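Local coordinates for glycosyl hydrolases family 2, sugar binding domain protein (Bacteroides uniformis str. 3978 T3 ii, PDB 6D1P) that probably hydrolyses the glycosidic bond of beta-glucuronides, as a family 2 glycoside hydrolase of a human gut bacterium, at residues R711-P716 against R744-C749; A735-E740 against I775-G780; H522-K527 against V632-P637; S717-T722 against K805-S810. All coordinates share one frame; numbering follows the deposited sequence.

How the interactions relate
All four contacts lie on one flank of the chain, in the last beta domain and at its junction with the parts before it. Interactions 2 and 4 belong to that domain and share the sheet containing strands 718-723 and 730-738; their centres are about 11 Å apart. Interaction 1, centred about 8 Å from interaction 2, is tied to it by the Arg744-Glu736 salt bridge. Trp713 and Leu746 of interaction 1 pack on Trp634 of interaction 3, and Asn779 of interaction 2 bonds to His522. Interactions 3 and 4 do not touch, their nearest atoms being about 12 Å apart. None of the four includes a ligand of the bound potassium or sodium ions.

Interaction 1 (R711-P716 against R744-C749)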
loop_
_atom_site.group_PDB
_atom_site.type_symbol
_atom_site.label_atom_id
_atom_site.label_comp_id
_atom_site.label_asym_id
_atom_site.label_seq_id
_atom_site.Cartn_x
_atom_site.Cartn_y
_atom_site.Cartn_z
ATOM N N ARG A 711 26.967 -2.846 -40.893
ATOM C CA ARG A 711 26.049 -3.961 -41.047
ATOM C C ARG A 711 24.654 -3.532 -40.600
ATOM O O ARG A 711 24.493 -2.760 -39.650
ATOM C CB ARG A 711 26.553 -5.179 -40.273
ATOM C CG ARG A 711 27.878 -5.692 -40.817
ATOM C CD ARG A 711 28.074 -7.191 -40.619
ATOM N NE ARG A 711 26.853 -7.957 -40.871
ATOM C CZ ARG A 711 26.794 -9.288 -40.851
ATOM N NH1 ARG A 711 25.645 -9.926 -41.068
ATOM N NH2 ARG A 711 27.899 -9.984 -40.613
ATOM N N THR A 712 23.650 -3.972 -41.349
ATOM C CA THR A 712 22.256 -3.747 -41.018
ATOM C C THR A 712 21.752 -4.889 -40.127
ATOM O O THR A 712 22.461 -5.867 -39.883
ATOM C CB THR A 712 21.452 -3.632 -42.300
ATOM O OG1 THR A 712 21.717 -4.789 -43.094
ATOM C CG2 THR A 712 21.895 -2.394 -43.082
ATOM N N TRP A 713 20.521 -4.762 -39.622
ATOM C CA TRP A 713 20.047 -5.685 -38.601
ATOM C C TRP A 713 18.626 -6.144 -38.885
ATOM O O TRP A 713 17.814 -5.404 -39.445
ATOM C CB TRP A 713 20.107 -5.052 -37.208
ATOM C CG TRP A 713 19.313 -3.795 -37.102
ATOM C CD1 TRP A 713 18.004 -3.680 -36.731
ATOM C CD2 TRP A 713 19.772 -2.467 -37.379
ATOM N NE1 TRP A 713 17.622 -2.364 -36.757
ATOM C CE2 TRP A 713 18.688 -1.597 -37.148
ATOM C CE3 TRP A 713 20.994 -1.932 -37.799
ATOM C CZ2 TRP A 713 18.784 -0.217 -37.331
ATOM C CZ3 TRP A 713 21.095 -0.552 -37.979
ATOM C CH2 TRP A 713 19.995 0.288 -37.742
ATOM N N GLY A 714 18.340 -7.382 -38.492
ATOM C CA GLY A 714 16.992 -7.914 -38.490
ATOM C C GLY A 714 16.286 -7.628 -37.179
ATOM O O GLY A 714 16.709 -6.781 -36.385
ATOM N N LYS A 715 15.185 -8.352 -36.948
ATOM C CA LYS A 715 14.419 -8.108 -35.734
ATOM C C LYS A 715 15.154 -8.658 -34.512
ATOM O O LYS A 715 15.942 -9.597 -34.629
ATOM C CB LYS A 715 13.032 -8.734 -35.824
ATOM C CG LYS A 715 11.971 -7.819 -36.472
ATOM C CD LYS A 715 12.160 -6.315 -36.125
ATOM C CE LYS A 715 10.834 -5.608 -35.778
ATOM N NZ LYS A 715 10.316 -5.988 -34.418
ATOM N N PRO A 716 14.938 -8.064 -33.338
ATOM C CA PRO A 716 15.606 -8.560 -32.130
ATOM C C PRO A 716 15.362 -10.042 -31.905
ATOM O O PRO A 716 14.280 -10.570 -32.172
ATOM C CB PRO A 716 14.997 -7.700 -31.021
ATOM C CG PRO A 716 14.766 -6.378 -31.701
ATOM C CD PRO A 716 14.297 -6.755 -33.103
ATOM N N ARG A 744 23.701 -5.655 -33.389
ATOM C CA ARG A 744 22.870 -4.821 -32.529
ATOM C C ARG A 744 21.702 -4.235 -33.324
ATOM O O ARG A 744 21.869 -3.751 -34.448
ATOM C CB ARG A 744 23.706 -3.693 -31.897
ATOM C CG ARG A 744 22.910 -2.853 -30.860
ATOM C CD ARG A 744 23.743 -1.760 -30.156
ATOM N NE ARG A 744 24.730 -2.324 -29.242
ATOM C CZ ARG A 744 25.482 -1.625 -28.393
ATOM N NH1 ARG A 744 25.380 -0.299 -28.320
ATOM N NH2 ARG A 744 26.336 -2.266 -27.601
ATOM N N CYS A 745 20.507 -4.297 -32.740
ATOM C CA CYS A 745 19.319 -3.716 -33.360
ATOM C C CYS A 745 19.239 -2.259 -32.936
ATOM O O CYS A 745 18.724 -1.942 -31.864
ATOM C CB CYS A 745 18.072 -4.481 -32.952
ATOM S SG CYS A 745 18.228 -6.243 -33.132
ATOM N N LEU A 746 19.724 -1.363 -33.786
ATOM C CA LEU A 746 19.980 0.008 -33.373
ATOM C C LEU A 746 18.728 0.877 -33.359
ATOM O O LEU A 746 18.797 2.038 -32.936
ATOM C CB LEU A 746 21.052 0.624 -34.274
ATOM C CG LEU A 746 22.473 0.108 -34.018
ATOM C CD1 LEU A 746 23.449 0.551 -35.113
ATOM C CD2 LEU A 746 22.962 0.582 -32.654
ATOM N N ASP A 747 17.586 0.355 -33.797
ATOM C CA ASP A 747 16.331 1.084 -33.678
ATOM C C ASP A 747 15.318 0.307 -32.842
ATOM O O ASP A 747 14.109 0.557 -32.947
ATOM C CB ASP A 747 15.768 1.410 -35.065
ATOM C CG ASP A 747 15.417 0.164 -35.849
ATOM O OD1 ASP A 747 14.751 0.272 -36.897
ATOM O OD2 ASP A 747 15.802 -0.937 -35.399
ATOM N N ALA A 748 15.791 -0.631 -32.015
ATOM C CA ALA A 748 14.901 -1.412 -31.159
ATOM C C ALA A 748 14.428 -0.574 -29.975
ATOM O O ALA A 748 15.231 0.105 -29.330
ATOM C CB ALA A 748 15.610 -2.676 -30.665
ATOM N N CYS A 749 13.121 -0.626 -29.691
ATOM C CA CYS A 749 12.507 0.111 -28.589
ATOM C C CYS A 749 11.778 -0.767 -27.561
ATOM O O CYS A 749 11.129 -0.217 -26.660
ATOM C CB CYS A 749 11.506 1.146 -29.137
ATOM S SG CYS A 749 12.207 2.320 -30.317
#
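Trp713 lays one face of its indole on the backbone turn that begins at Cys745. Cys745 CA sits 3.8 Å from the centroid of the Trp713 five-membered ring, and Leu746 CB 3.9 Å from that of its six-membered ring, both close to the ring normal as CH-pi contacts. Between them Leu746 N lies above the middle of the indole. Trp713 NE1 also donates to Asp747 OD2 at 2.7 Å. That bond is somewhat bent (144° at the hydrogen), OD2 lying a little out of the indole plane; the carboxylate is steeply turned to the ring, so the N-H meets OD2 from above the carboxylate plane.

Beside the indole, Pro716 closes on the same turn. Its CG is 3.7 Å from Cys745 SG and 3.9 Å from Ala748 CB, where the compact thiol and methyl pack against the rigid ring. The thiol also lies oblique to the indole, a sulfur-aromatic contact.

The turn itself is type I, closed by Ala748 N bonding to Cys745 O at 3.2 Å, and this places Leu746 under the ring and Asp747 at its edge. On the tryptophan side, CG of Trp713 lies between the backbone N and the carbonyl carbon (chi1 58°), a crowded position that lays the indole over the turn, while Asp739 accepts the bond from Gly714 N. Arg744 turns away to its salt bridge with Glu736. Both segments are loops: 711-716 links strands 698-709 and 718-723, while the loop 744-749 follows strand 730-738 and precedes strand 751-756. Strand 632-634 adjoins them, with Trp634 edge-to-face on Trp713.

Interaction 2 (A735-E740 against I775-G780); sequences AELIDE and IQAANG
A crossover between the two sheets of the C-terminal beta sandwich ends here: the chain leaves strand 774-776 of one sheet, bends through Ala777-Gly780 and enters strand 781-787 of the other, beside strand 730-738. The joining bond is Leu737 N to Gly780 O, 2.8 Å long and nearly straight at 168°, with the donor somewhat above the carbonyl plane. Gly780 O also receives a CA-H...O contact from Glu736 CA at 3.4 Å, so one carbonyl oxygen meets two consecutive residues of the strand. Asn779 and then Gly780 have positive phi, a left-handed conformation that both residue types accept readily, and the bend turns the Gly780 carbonyl onto the strand. Leu737 points inward, CG anti to its carbonyl carbon, and its CD1 touches Ala777 CB at 4.0 Å; the small methyl fits the inner side of the crossover, where Ile752 packs on both residues. Glu736 points away, extended to its salt bridge with Arg744, while the Asn779 amide bonds to Leu746 O and to His522 N. Backbone bonds between Ala735 and Ala782 continue the antiparallel pairing. Strands 718-723, 730-738 and 781-787 facing 774-776, 751-756, 793-799 and 807-811 are consistent with a fibronectin type III-like sandwich.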
loop_
_atom_site.group_PDB
_atom_site.type_symbol
_atom_site.label_atom_id
_atom_site.label_comp_id
_atom_site.label_asym_id
_atom_site.label_seq_id
_atom_site.Cartn_x
_atom_site.Cartn_y
_atom_site.Cartn_z
ATOM N N ALA A 735 21.877 -4.384 -21.036
ATOM C CA ALA A 735 21.224 -5.347 -21.911
ATOM C C ALA A 735 21.302 -4.845 -23.348
ATOM O O ALA A 735 21.076 -3.666 -23.616
ATOM C CB ALA A 735 19.761 -5.571 -21.512
ATOM N N GLU A 736 21.615 -5.747 -24.267
ATOM C CA GLU A 736 21.750 -5.435 -25.678
ATOM C C GLU A 736 20.818 -6.341 -26.464
ATOM O O GLU A 736 20.855 -7.561 -26.293
ATOM C CB GLU A 736 23.206 -5.634 -26.141
ATOM C CG GLU A 736 23.532 -5.006 -27.496
ATOM C CD GLU A 736 24.938 -5.344 -27.971
ATOM O OE1 GLU A 736 25.292 -6.542 -27.982
ATOM O OE2 GLU A 736 25.701 -4.410 -28.311
ATOM N N LEU A 737 19.973 -5.754 -27.305
ATOM C CA LEU A 737 19.166 -6.538 -28.226
ATOM C C LEU A 737 19.973 -6.743 -29.504
ATOM O O LEU A 737 20.474 -5.770 -30.083
ATOM C CB LEU A 737 17.847 -5.823 -28.519
ATOM C CG LEU A 737 16.977 -5.606 -27.277
ATOM C CD1 LEU A 737 15.778 -4.731 -27.551
ATOM C CD2 LEU A 737 16.519 -6.956 -26.726
ATOM N N ILE A 738 20.135 -8.001 -29.925
ATOM C CA ILE A 738 20.874 -8.317 -31.145
ATOM C C ILE A 738 19.999 -9.178 -32.047
ATOM O O ILE A 738 19.041 -9.803 -31.599
ATOM C CB ILE A 738 22.219 -9.039 -30.880
ATOM C CG1 ILE A 738 21.950 -10.433 -30.308
ATOM C CG2 ILE A 738 23.108 -8.211 -29.968
ATOM C CD1 ILE A 738 23.162 -11.325 -30.311
ATOM N N ASP A 739 20.328 -9.191 -33.342
ATOM C CA ASP A 739 19.601 -10.008 -34.303
ATOM C C ASP A 739 20.171 -11.425 -34.332
ATOM O O ASP A 739 21.118 -11.760 -33.621
ATOM C CB ASP A 739 19.595 -9.378 -35.712
ATOM C CG ASP A 739 21.016 -9.264 -36.368
ATOM O OD1 ASP A 739 22.022 -9.850 -35.893
ATOM O OD2 ASP A 739 21.142 -8.496 -37.365
ATOM N N GLU A 740 19.634 -12.245 -35.226
ATOM C CA GLU A 740 20.052 -13.638 -35.289
ATOM C C GLU A 740 21.449 -13.829 -35.890
ATOM O O GLU A 740 21.907 -14.973 -35.987
ATOM C CB GLU A 740 19.038 -14.460 -36.089
ATOM C CG GLU A 740 18.810 -13.933 -37.517
ATOM C CD GLU A 740 18.174 -14.935 -38.453
ATOM O OE1 GLU A 740 18.672 -16.080 -38.492
ATOM O OE2 GLU A 740 17.193 -14.582 -39.154
ATOM N N ILE A 775 12.110 -0.441 -18.791
ATOM C CA ILE A 775 12.411 0.726 -19.605
ATOM C C ILE A 775 12.545 0.270 -21.048
ATOM O O ILE A 775 13.134 -0.779 -21.334
ATOM C CB ILE A 775 13.692 1.434 -19.082
ATOM C CG1 ILE A 775 14.030 2.683 -19.876
ATOM C CG2 ILE A 775 14.867 0.513 -19.146
ATOM C CD1 ILE A 775 15.180 3.479 -19.256
ATOM N N GLN A 776 12.002 1.070 -21.962
ATOM C CA GLN A 776 12.216 0.816 -23.382
ATOM C C GLN A 776 13.690 0.943 -23.737
ATOM O O GLN A 776 14.398 1.807 -23.212
ATOM C CB GLN A 776 11.416 1.794 -24.224
ATOM C CG GLN A 776 9.932 1.521 -24.220
ATOM C CD GLN A 776 9.196 2.557 -25.047
ATOM O OE1 GLN A 776 9.805 3.263 -25.858
ATOM N NE2 GLN A 776 7.894 2.677 -24.824
ATOM N N ALA A 777 14.147 0.081 -24.639
ATOM C CA ALA A 777 15.532 0.120 -25.082
ATOM C C ALA A 777 15.826 1.428 -25.825
ATOM O O ALA A 777 14.946 2.034 -26.442
ATOM C CB ALA A 777 15.821 -1.073 -25.983
ATOM N N ALA A 778 17.077 1.874 -25.732
ATOM C CA ALA A 778 17.553 3.097 -26.375
ATOM C C ALA A 778 18.557 2.655 -27.432
ATOM O O ALA A 778 19.705 2.343 -27.102
ATOM C CB ALA A 778 18.183 4.043 -25.363
ATOM N N ASN A 779 18.109 2.591 -28.686
ATOM C CA ASN A 779 18.904 2.033 -29.786
ATOM C C ASN A 779 19.427 0.637 -29.433
ATOM O O ASN A 779 20.619 0.346 -29.542
ATOM C CB ASN A 779 20.045 2.984 -30.177
ATOM C CG ASN A 779 19.532 4.356 -30.582
ATOM O OD1 ASN A 779 19.780 5.354 -29.903
ATOM N ND2 ASN A 779 18.792 4.408 -31.688
ATOM N N GLY A 780 18.507 -0.233 -29.010
ATOM C CA GLY A 780 18.825 -1.619 -28.714
ATOM C C GLY A 780 19.498 -1.856 -27.382
ATOM O O GLY A 780 20.097 -2.915 -27.175
#

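Interaction 3 (H522-K527 against V632-P637)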
loop_
_atom_site.group_PDB
_atom_site.type_symbol
_atom_site.label_atom_id
_atom_site.label_comp_id
_atom_site.label_asym_id
_atom_site.label_seq_id
_atom_site.Cartn_x
_atom_site.Cartn_y
_atom_site.Cartn_z
ATOM N N HIS A 522 18.742 7.880 -29.922
ATOM C CA HIS A 522 19.067 8.768 -31.038
ATOM C C HIS A 522 18.599 8.133 -32.346
ATOM O O HIS A 522 18.064 7.019 -32.370
ATOM C CB HIS A 522 20.570 9.085 -31.084
ATOM C CG HIS A 522 21.122 9.504 -29.764
ATOM N ND1 HIS A 522 21.097 10.811 -29.330
ATOM C CD2 HIS A 522 21.655 8.777 -28.750
ATOM C CE1 HIS A 522 21.621 10.877 -28.117
ATOM N NE2 HIS A 522 21.972 9.658 -27.744
ATOM N N MET A 523 18.816 8.853 -33.447
ATOM C CA MET A 523 18.343 8.400 -34.749
ATOM C C MET A 523 19.103 9.132 -35.853
ATOM O O MET A 523 19.206 10.364 -35.823
ATOM C CB MET A 523 16.831 8.635 -34.870
ATOM C CG MET A 523 16.254 8.371 -36.245
ATOM S SD MET A 523 16.633 6.734 -36.880
ATOM C CE MET A 523 16.056 5.670 -35.553
ATOM N N GLU A 524 19.644 8.371 -36.812
ATOM C CA GLU A 524 20.350 8.969 -37.943
ATOM C C GLU A 524 19.375 9.728 -38.834
ATOM O O GLU A 524 18.251 9.272 -39.077
ATOM C CB GLU A 524 21.059 7.896 -38.774
ATOM C CG GLU A 524 22.240 7.204 -38.097
ATOM C CD GLU A 524 23.478 8.084 -37.981
ATOM O OE1 GLU A 524 23.515 9.195 -38.570
ATOM O OE2 GLU A 524 24.419 7.663 -37.274
ATOM N N VAL A 525 19.816 10.893 -39.326
ATOM C CA VAL A 525 19.022 11.653 -40.285
ATOM C C VAL A 525 18.972 10.903 -41.611
ATOM O O VAL A 525 19.924 10.212 -41.996
ATOM C CB VAL A 525 19.587 13.075 -40.469
ATOM C CG1 VAL A 525 21.012 13.030 -41.009
ATOM C CG2 VAL A 525 18.690 13.884 -41.397
ATOM N N ASN A 526 17.845 11.034 -42.313
ATOM C CA ASN A 526 17.580 10.297 -43.545
ATOM C C ASN A 526 16.728 11.173 -44.460
ATOM O O ASN A 526 15.645 11.606 -44.058
ATOM C CB ASN A 526 16.871 8.982 -43.217
ATOM C CG ASN A 526 16.637 8.128 -44.436
ATOM O OD1 ASN A 526 17.188 8.395 -45.506
ATOM N ND2 ASN A 526 15.820 7.089 -44.283
ATOM N N LYS A 527 17.203 11.444 -45.682
ATOM C CA LYS A 527 16.596 12.486 -46.517
ATOM C C LYS A 527 15.533 11.965 -47.478
ATOM O O LYS A 527 14.838 12.774 -48.100
ATOM C CB LYS A 527 17.672 13.242 -47.319
ATOM C CG LYS A 527 18.709 14.015 -46.475
ATOM C CD LYS A 527 18.235 15.427 -46.101
ATOM C CE LYS A 527 18.838 15.894 -44.762
ATOM N NZ LYS A 527 18.226 17.148 -44.197
ATOM N N VAL A 632 26.918 4.306 -30.859
ATOM C CA VAL A 632 27.005 3.597 -32.130
ATOM C C VAL A 632 26.190 4.352 -33.179
ATOM O O VAL A 632 24.950 4.359 -33.125
ATOM C CB VAL A 632 26.522 2.146 -32.015
ATOM C CG1 VAL A 632 26.562 1.482 -33.377
ATOM C CG2 VAL A 632 27.389 1.383 -31.032
ATOM N N ARG A 633 26.883 4.957 -34.144
ATOM C CA ARG A 633 26.306 5.507 -35.368
ATOM C C ARG A 633 26.167 4.413 -36.430
ATOM O O ARG A 633 26.755 3.330 -36.328
ATOM C CB ARG A 633 27.183 6.627 -35.915
ATOM C CG ARG A 633 27.625 7.650 -34.897
ATOM C CD ARG A 633 26.585 8.725 -34.731
ATOM N NE ARG A 633 26.168 9.337 -36.003
ATOM C CZ ARG A 633 26.655 10.480 -36.476
ATOM N NH1 ARG A 633 27.594 11.113 -35.780
ATOM N NH2 ARG A 633 26.196 10.999 -37.626
ATOM N N TRP A 634 25.388 4.698 -37.471
ATOM C CA TRP A 634 25.236 3.717 -38.537
ATOM C C TRP A 634 24.882 4.389 -39.855
ATOM O O TRP A 634 24.464 5.551 -39.902
ATOM C CB TRP A 634 24.187 2.667 -38.199
ATOM C CG TRP A 634 22.802 3.208 -38.106
ATOM C CD1 TRP A 634 21.866 3.246 -39.100
ATOM C CD2 TRP A 634 22.186 3.783 -36.946
ATOM N NE1 TRP A 634 20.699 3.810 -38.631
ATOM C CE2 TRP A 634 20.866 4.143 -37.311
ATOM C CE3 TRP A 634 22.619 4.018 -35.631
ATOM C CZ2 TRP A 634 19.972 4.738 -36.412
ATOM C CZ3 TRP A 634 21.727 4.603 -34.731
ATOM C CH2 TRP A 634 20.417 4.962 -35.132
ATOM N N GLY A 635 25.016 3.603 -40.916
ATOM C CA GLY A 635 24.891 4.056 -42.288
ATOM C C GLY A 635 25.700 3.159 -43.207
ATOM O O GLY A 635 26.312 2.178 -42.787
ATOM N N LYS A 636 25.695 3.518 -44.486
ATOM C CA LYS A 636 26.418 2.724 -45.463
ATOM C C LYS A 636 27.928 2.946 -45.312
ATOM O O LYS A 636 28.360 3.916 -44.687
ATOM C CB LYS A 636 25.928 3.064 -46.868
ATOM C CG LYS A 636 24.702 2.243 -47.233
ATOM C CD LYS A 636 23.912 2.781 -48.420
ATOM C CE LYS A 636 22.566 2.046 -48.536
ATOM N NZ LYS A 636 22.321 1.399 -49.864
ATOM N N PRO A 637 28.753 2.027 -45.819
ATOM C CA PRO A 637 30.210 2.196 -45.668
ATOM C C PRO A 637 30.716 3.356 -46.514
ATOM O O PRO A 637 30.395 3.470 -47.699
ATOM C CB PRO A 637 30.785 0.855 -46.143
ATOM C CG PRO A 637 29.619 -0.113 -46.124
ATOM C CD PRO A 637 28.394 0.711 -46.385
#
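Glu524 runs alongside the indole of Trp634 in the opposite sense, its methylene over the ring and its carboxylate beyond it. CG of Glu524 lies over the face of Trp634, 3.6 Å from the centroid of the five-membered ring, and the carboxylate stands almost perpendicular to the indole plane. CG is anti to the carbonyl carbon (chi1 -68°) and the chain then bends at chi2 (-73°), so the aliphatic part packs on the ring while the charged end turns to the strand. At the edge of the same indole, Met523 SD comes within 3.9 Å of Trp634 CZ2; its flexible thioether curls back to make this Met-aromatic contact.

The carboxylate and the Arg633 guanidinium are nearly coplanar. Glu524 OE2 takes a bond from Arg633 NE at 2.7 Å through its syn lone pair, and a second, at 3.1 Å, from the backbone Trp634 N above the carboxylate plane. Glu524 OE1 receives only a weak bond from Arg633 NH2, 3.4 Å away. Arg633 NH2 also bonds to Glu642 O, and NH1 to Gln706 OE1. The loop 522-527, in the TIM-barrel region of the chain, is thereby fastened to strand 632-634, the edge of the following sheet.

These bonds and the indole together fix the carboxylate. The cationic and N-H donors on OE2 probably favour the ionised form of buried Glu524, offsetting the cost of burial.

Interaction 4 (S717-T722 against K805-S810)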
loop_
_atom_site.group_PDB
_atom_site.type_symbol
_atom_site.label_atom_id
_atom_site.label_comp_id
_atom_site.label_asym_id
_atom_site.label_seq_id
_atom_site.Cartn_x
_atom_site.Cartn_y
_atom_site.Cartn_z
ATOM N N SER A 717 16.402 -10.712 -31.411
ATOM C CA SER A 717 16.414 -12.163 -31.306
ATOM C C SER A 717 17.117 -12.683 -30.054
ATOM O O SER A 717 16.785 -13.782 -29.602
ATOM C CB SER A 717 17.076 -12.749 -32.566
ATOM O OG SER A 717 17.570 -14.063 -32.396
ATOM N N ARG A 718 18.050 -11.944 -29.463
ATOM C CA ARG A 718 18.710 -12.369 -28.242
ATOM C C ARG A 718 18.995 -11.142 -27.396
ATOM O O ARG A 718 19.116 -10.025 -27.905
ATOM C CB ARG A 718 20.041 -13.104 -28.497
ATOM C CG ARG A 718 19.929 -14.545 -28.923
ATOM C CD ARG A 718 20.866 -15.427 -28.094
ATOM N NE ARG A 718 22.282 -15.240 -28.401
ATOM C CZ ARG A 718 23.261 -15.390 -27.509
ATOM N NH1 ARG A 718 22.982 -15.714 -26.252
ATOM N NH2 ARG A 718 24.523 -15.204 -27.866
ATOM N N ILE A 719 19.131 -11.370 -26.095
ATOM C CA ILE A 719 19.539 -10.334 -25.162
ATOM C C ILE A 719 20.900 -10.716 -24.620
ATOM O O ILE A 719 21.085 -11.835 -24.136
ATOM C CB ILE A 719 18.528 -10.166 -24.016
ATOM C CG1 ILE A 719 17.107 -10.040 -24.567
ATOM C CG2 ILE A 719 18.902 -8.972 -23.170
ATOM C CD1 ILE A 719 16.032 -10.053 -23.499
ATOM N N LEU A 720 21.849 -9.798 -24.705
ATOM C CA LEU A 720 23.169 -9.991 -24.135
ATOM C C LEU A 720 23.337 -9.064 -22.946
ATOM O O LEU A 720 22.967 -7.888 -23.008
ATOM C CB LEU A 720 24.273 -9.701 -25.153
ATOM C CG LEU A 720 24.329 -10.538 -26.428
ATOM C CD1 LEU A 720 25.579 -10.167 -27.220
ATOM C CD2 LEU A 720 24.314 -12.021 -26.110
ATOM N N LEU A 721 23.907 -9.587 -21.871
ATOM C CA LEU A 721 24.248 -8.781 -20.710
ATOM C C LEU A 721 25.758 -8.620 -20.612
ATOM O O LEU A 721 26.509 -9.567 -20.861
ATOM C CB LEU A 721 23.698 -9.413 -19.426
ATOM C CG LEU A 721 22.206 -9.174 -19.248
ATOM C CD1 LEU A 721 21.562 -10.118 -18.184
ATOM C CD2 LEU A 721 21.992 -7.704 -18.907
ATOM N N THR A 722 26.191 -7.413 -20.260
ATOM C CA THR A 722 27.580 -7.123 -19.947
ATOM C C THR A 722 27.592 -6.187 -18.752
ATOM O O THR A 722 26.570 -5.594 -18.420
ATOM C CB THR A 722 28.290 -6.478 -21.146
ATOM O OG1 THR A 722 27.472 -5.415 -21.652
ATOM C CG2 THR A 722 28.501 -7.503 -22.249
ATOM N N LYS A 805 14.287 -15.109 -24.917
ATOM C CA LYS A 805 14.669 -15.870 -23.740
ATOM C C LYS A 805 15.417 -14.967 -22.773
ATOM O O LYS A 805 16.234 -14.137 -23.185
ATOM C CB LYS A 805 15.536 -17.072 -24.128
ATOM C CG LYS A 805 14.798 -18.182 -24.905
ATOM C CD LYS A 805 14.138 -19.204 -23.969
ATOM C CE LYS A 805 12.910 -19.887 -24.601
ATOM N NZ LYS A 805 11.663 -19.751 -23.753
ATOM N N THR A 806 15.115 -15.118 -21.488
ATOM C CA THR A 806 15.691 -14.274 -20.447
ATOM C C THR A 806 17.201 -14.425 -20.432
ATOM O O THR A 806 17.724 -15.518 -20.628
ATOM C CB THR A 806 15.105 -14.665 -19.075
ATOM O OG1 THR A 806 13.740 -14.247 -18.997
ATOM C CG2 THR A 806 15.883 -14.055 -17.928
ATOM N N ALA A 807 17.905 -13.322 -20.198
ATOM C CA ALA A 807 19.351 -13.347 -20.060
ATOM C C ALA A 807 19.743 -13.201 -18.590
ATOM O O ALA A 807 19.033 -12.561 -17.810
ATOM C CB ALA A 807 19.993 -12.222 -20.892
ATOM N N LEU A 808 20.914 -13.759 -18.234
ATOM C CA LEU A 808 21.457 -13.703 -16.879
ATOM C C LEU A 808 22.926 -13.316 -16.902
ATOM O O LEU A 808 23.668 -13.702 -17.802
ATOM C CB LEU A 808 21.359 -15.052 -16.150
ATOM C CG LEU A 808 19.988 -15.704 -16.037
ATOM C CD1 LEU A 808 20.170 -17.070 -15.448
ATOM C CD2 LEU A 808 19.073 -14.835 -15.180
ATOM N N ILE A 809 23.355 -12.616 -15.857
ATOM C CA ILE A 809 24.766 -12.327 -15.654
ATOM C C ILE A 809 25.057 -12.346 -14.161
ATOM O O ILE A 809 24.281 -11.827 -13.354
ATOM C CB ILE A 809 25.145 -10.977 -16.287
ATOM C CG1 ILE A 809 26.639 -10.684 -16.129
ATOM C CG2 ILE A 809 24.313 -9.851 -15.698
ATOM C CD1 ILE A 809 27.082 -9.453 -16.977
ATOM N N SER A 810 26.180 -12.955 -13.796
ATOM C CA SER A 810 26.653 -12.949 -12.423
ATOM C C SER A 810 27.508 -11.717 -12.208
ATOM O O SER A 810 28.352 -11.382 -13.042
ATOM C CB SER A 810 27.458 -14.217 -12.118
ATOM O OG SER A 810 26.783 -15.349 -12.645
HETATM O O HOH W 1 16.288 -15.263 -27.118
HETATM O O HOH W 2 18.119 -13.812 -24.944
#
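Strands 718-722 and 807-810 run nearly parallel, 12° apart with axes 6.6 Å from each other at their closest, yet no direct hydrogen bond joins them. Each is an edge strand of its sheet, the first and last strands of what is probably a fibronectin type III-like sandwich, and they close one side of it by packing. Ile719 stands opposite Ala807, CB to CB at 4.0 Å, and the small alanine lets the backbones approach: Ala807 CB is 3.4 Å from Ile719 O. Further along, Leu721 has CG anti to its carbonyl carbon, which sends CD1 across to 3.8 Å from Ala807 CB and 3.7 Å from Ile809 CG2. Ile809, with CG1 anti to its backbone N, meets Leu721 with its CG2 branch while its CD1 reaches Thr722, so one beta-branched residue serves two neighbours. Outside the interface, Leu808 packs on Val794 of the second subunit. At the start of strand 718-722, Ser717 and Arg718 form a classic beta bulge opposite Ile738, and here waters bridge the segments. One takes a hydrogen bond from Lys805 N and donates to Ser717 O; the other accepts from Ile719 N at 2.9 Å and donates to Lys805 O at 2.6 Å.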